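Local coordinates for protein Esterase/lipase (Uncultured bacterium, PDB 3K6K) that probably hydrolyses carboxylic ester bonds, as an esterase/lipase of the alpha/beta hydrolase fold related to hormone-sensitive lipase, at residues A[13-21]-A[286-294]. Residues are numbered along the deposited sequence; the frame is centred on the assembly and turned at random.
Sequences DTKMDPRDF and YGKFVNAAD
Phe21, in the first turn of helix 18-30, forms an aromatic cluster with Tyr286 and Phe289, with Val290 packed beside it. With its CG anti to the backbone N (chi1 -178°), the ring reaches across to the loop before helix 291-305. Phe289 CB lies over one face of the Phe21 ring, 4.0 Å from its centroid, in a CH-pi contact. The Phe289 ring itself is nearly parallel to that of Phe21, with 18° between planes, yet slid so far that the two scarcely overlap. The far end of Phe21 meets the root of Tyr286: CZ stands over a face of the tyrosine ring, 3.5 Å from Tyr286 CG, the planes inclined at 57°. Val290 CG1 packs 3.7 Å from Phe21 CB and also faces Pro18; Met279 touches both Pro18 and Val290, continuing the apolar patch.

Backbone polar groups join the segments beside this patch. Met16 N donates to Phe289 O at 2.8 Å, close to the C=O axis, and a water bridges Met16 O, 2.9 Å away, to Asn291 N. Within 13-21, Asp17 caps the start of helix 18-30, its OD1 accepting from Arg19 N at 2.9 Å.

Charges gather on the outer side. The aliphatic part of Lys15, bent at chi2 and chi4, lies along the backbone of 287-291 and brings NZ between two carboxylates: Asp13 OD1 of its own segment, a salt bridge whose hydrogen bond is weak at 3.4 Å, and Asp294 OD1 across the contact, a long one at 4.0 Å.

The N-terminal run and the start of helix 18-30 are thus joined to the loop leading into the last helix, near the probable Ser-His-Glu triad, which Tyr286 approaches without touching. Apolar contacts centred on buried Phe21 and Val290, the Lys15 chain and one direct backbone bond dominate; the long Lys15-Asp294 pair probably adds little, though the lysine would partly offset the two aspartates' negative charge.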
loop_
_atom_site.group_PDB
_atom_site.type_symbol
_atom_site.label_atom_id
_atom_site.label_comp_id
_atom_site.label_asym_id
_atom_site.label_seq_id
_atom_site.Cartn_x
_atom_site.Cartn_y
_atom_site.Cartn_z
ATOM N N ASP A 13 -10.527 -21.979 17.314
ATOM C CA ASP A 13 -9.751 -23.231 16.999
ATOM C C ASP A 13 -8.223 -22.969 16.573
ATOM O O ASP A 13 -7.803 -21.826 16.357
ATOM C CB ASP A 13 -10.530 -24.043 15.961
ATOM C CG ASP A 13 -10.187 -23.637 14.542
ATOM O OD1 ASP A 13 -9.085 -23.083 14.370
ATOM O OD2 ASP A 13 -10.988 -23.877 13.592
ATOM N N THR A 14 -7.411 -24.023 16.467
ATOM C CA THR A 14 -5.930 -23.871 16.615
ATOM C C THR A 14 -5.177 -23.310 15.407
ATOM O O THR A 14 -5.467 -23.670 14.260
ATOM C CB THR A 14 -5.214 -25.181 17.073
ATOM O OG1 THR A 14 -5.903 -25.757 18.183
ATOM C CG2 THR A 14 -3.767 -24.881 17.536
ATOM N N LYS A 15 -4.213 -22.444 15.694
ATOM C CA LYS A 15 -3.297 -21.872 14.700
ATOM C C LYS A 15 -1.843 -21.887 15.189
ATOM O O LYS A 15 -1.582 -21.971 16.375
ATOM C CB LYS A 15 -3.719 -20.446 14.422
ATOM C CG LYS A 15 -5.125 -20.301 13.780
ATOM C CD LYS A 15 -5.211 -20.764 12.294
ATOM C CE LYS A 15 -6.558 -20.402 11.633
ATOM N NZ LYS A 15 -7.519 -21.505 11.804
ATOM N N MET A 16 -0.889 -21.860 14.280
ATOM C CA MET A 16 0.508 -21.721 14.653
ATOM C C MET A 16 0.839 -20.246 14.873
ATOM O O MET A 16 0.234 -19.384 14.251
ATOM C CB MET A 16 1.456 -22.129 13.520
ATOM C CG MET A 16 1.096 -23.323 12.716
ATOM S SD MET A 16 2.314 -24.547 13.060
ATOM C CE MET A 16 1.658 -25.026 14.648
ATOM N N ASP A 17 1.862 -19.988 15.698
ATOM C CA ASP A 17 2.519 -18.691 15.693
ATOM C C ASP A 17 3.143 -18.465 14.321
ATOM O O ASP A 17 3.819 -19.348 13.817
ATOM C CB ASP A 17 3.645 -18.576 16.749
ATOM C CG ASP A 17 4.174 -17.165 16.830
ATOM O OD1 ASP A 17 5.118 -16.782 16.085
ATOM O OD2 ASP A 17 3.568 -16.369 17.582
ATOM N N PRO A 18 2.940 -17.284 13.724
ATOM C CA PRO A 18 3.541 -17.184 12.419
ATOM C C PRO A 18 5.023 -17.557 12.312
ATOM O O PRO A 18 5.431 -18.139 11.292
ATOM C CB PRO A 18 3.284 -15.732 12.038
ATOM C CG PRO A 18 1.908 -15.515 12.584
ATOM C CD PRO A 18 2.006 -16.158 13.970
ATOM N N ARG A 19 5.828 -17.263 13.317
ATOM C CA ARG A 19 7.267 -17.523 13.193
ATOM C C ARG A 19 7.542 -19.044 13.186
ATOM O O ARG A 19 8.548 -19.498 12.635
ATOM C CB ARG A 19 8.074 -16.780 14.258
ATOM C CG ARG A 19 8.253 -15.261 13.971
ATOM C CD ARG A 19 9.100 -14.648 15.099
ATOM N NE ARG A 19 10.448 -15.252 15.111
ATOM C CZ ARG A 19 11.387 -15.121 16.057
ATOM N NH1 ARG A 19 11.199 -14.373 17.146
ATOM N NH2 ARG A 19 12.547 -15.751 15.892
ATOM N N ASP A 20 6.600 -19.797 13.752
ATOM C CA ASP A 20 6.732 -21.244 13.867
ATOM C C ASP A 20 6.395 -21.849 12.526
ATOM O O ASP A 20 7.045 -22.793 12.121
ATOM C CB ASP A 20 5.895 -21.835 15.043
ATOM C CG ASP A 20 6.429 -21.362 16.411
ATOM O OD1 ASP A 20 7.622 -20.914 16.429
ATOM O OD2 ASP A 20 5.697 -21.379 17.454
ATOM N N PHE A 21 5.415 -21.263 11.835
ATOM C CA PHE A 21 5.011 -21.757 10.541
ATOM C C PHE A 21 6.153 -21.492 9.564
ATOM O O PHE A 21 6.433 -22.328 8.725
ATOM C CB PHE A 21 3.712 -21.086 10.053
ATOM C CG PHE A 21 3.210 -21.609 8.690
ATOM C CD1 PHE A 21 2.931 -20.724 7.644
ATOM C CD2 PHE A 21 3.001 -22.972 8.478
ATOM C CE1 PHE A 21 2.462 -21.186 6.417
ATOM C CE2 PHE A 21 2.539 -23.458 7.243
ATOM C CZ PHE A 21 2.273 -22.542 6.206
ATOM N N TYR A 286 -2.698 -20.704 3.468
ATOM C CA TYR A 286 -2.426 -21.403 4.709
ATOM C C TYR A 286 -3.359 -21.058 5.885
ATOM O O TYR A 286 -2.966 -21.185 7.054
ATOM C CB TYR A 286 -0.936 -21.261 5.064
ATOM C CG TYR A 286 -0.036 -21.549 3.832
ATOM C CD1 TYR A 286 0.768 -20.561 3.267
ATOM C CD2 TYR A 286 0.003 -22.815 3.255
ATOM C CE1 TYR A 286 1.554 -20.835 2.129
ATOM C CE2 TYR A 286 0.797 -23.110 2.157
ATOM C CZ TYR A 286 1.566 -22.131 1.590
ATOM O OH TYR A 286 2.291 -22.432 0.466
ATOM N N GLY A 287 -4.595 -20.662 5.582
ATOM C CA GLY A 287 -5.622 -20.444 6.613
ATOM C C GLY A 287 -5.589 -21.576 7.610
ATOM O O GLY A 287 -5.657 -21.353 8.810
ATOM N N LYS A 288 -5.413 -22.804 7.132
ATOM C CA LYS A 288 -5.360 -23.929 8.038
ATOM C C LYS A 288 -4.361 -23.742 9.202
ATOM O O LYS A 288 -4.679 -24.152 10.326
ATOM C CB LYS A 288 -5.086 -25.198 7.246
ATOM C CG LYS A 288 -4.722 -26.412 8.071
ATOM C CD LYS A 288 -4.635 -27.640 7.145
ATOM C CE LYS A 288 -4.866 -28.977 7.860
ATOM N NZ LYS A 288 -4.333 -30.118 7.031
ATOM N N PHE A 289 -3.214 -23.103 8.907
ATOM C CA PHE A 289 -2.045 -22.901 9.804
ATOM C C PHE A 289 -1.892 -21.507 10.380
ATOM O O PHE A 289 -1.664 -21.369 11.582
ATOM C CB PHE A 289 -0.739 -23.301 9.095
ATOM C CG PHE A 289 -0.786 -24.713 8.556
ATOM C CD1 PHE A 289 -0.891 -24.941 7.188
ATOM C CD2 PHE A 289 -0.886 -25.801 9.439
ATOM C CE1 PHE A 289 -0.973 -26.249 6.690
ATOM C CE2 PHE A 289 -1.024 -27.126 8.942
ATOM C CZ PHE A 289 -1.033 -27.345 7.574
ATOM N N VAL A 290 -1.976 -20.456 9.565
ATOM C CA VAL A 290 -1.820 -19.140 10.163
ATOM C C VAL A 290 -3.110 -18.313 10.061
ATOM O O VAL A 290 -3.836 -18.374 9.076
ATOM C CB VAL A 290 -0.590 -18.399 9.625
ATOM C CG1 VAL A 290 0.659 -19.055 10.113
ATOM C CG2 VAL A 290 -0.605 -18.361 8.071
ATOM N N ASN A 291 -3.378 -17.546 11.094
ATOM C CA ASN A 291 -4.606 -16.752 11.213
ATOM C C ASN A 291 -4.703 -15.608 10.190
ATOM O O ASN A 291 -5.787 -15.386 9.628
ATOM C CB ASN A 291 -4.732 -16.207 12.628
ATOM C CG ASN A 291 -6.078 -15.520 12.865
ATOM O OD1 ASN A 291 -6.088 -14.324 13.255
ATOM N ND2 ASN A 291 -7.240 -16.253 12.608
ATOM N N ALA A 292 -3.577 -14.954 9.899
ATOM C CA ALA A 292 -3.551 -13.837 8.907
ATOM C C ALA A 292 -4.075 -14.140 7.496
ATOM O O ALA A 292 -4.485 -13.241 6.735
ATOM C CB ALA A 292 -2.113 -13.205 8.823
ATOM N N ALA A 293 -4.043 -15.407 7.124
ATOM C CA ALA A 293 -4.622 -15.833 5.859
ATOM C C ALA A 293 -6.128 -15.713 5.844
ATOM O O ALA A 293 -6.681 -15.249 4.859
ATOM C CB ALA A 293 -4.161 -17.258 5.474
ATOM N N ASP A 294 -6.804 -16.151 6.904
ATOM C CA ASP A 294 -8.262 -15.969 6.950
ATOM C C ASP A 294 -8.600 -14.504 6.919
ATOM O O ASP A 294 -9.530 -14.168 6.244
ATOM C CB ASP A 294 -8.957 -16.567 8.190
ATOM C CG ASP A 294 -8.443 -17.936 8.559
ATOM O OD1 ASP A 294 -8.360 -18.157 9.819
ATOM O OD2 ASP A 294 -8.128 -18.761 7.615
HETATM O O HOH W 1 -1.926 -17.780 13.219
#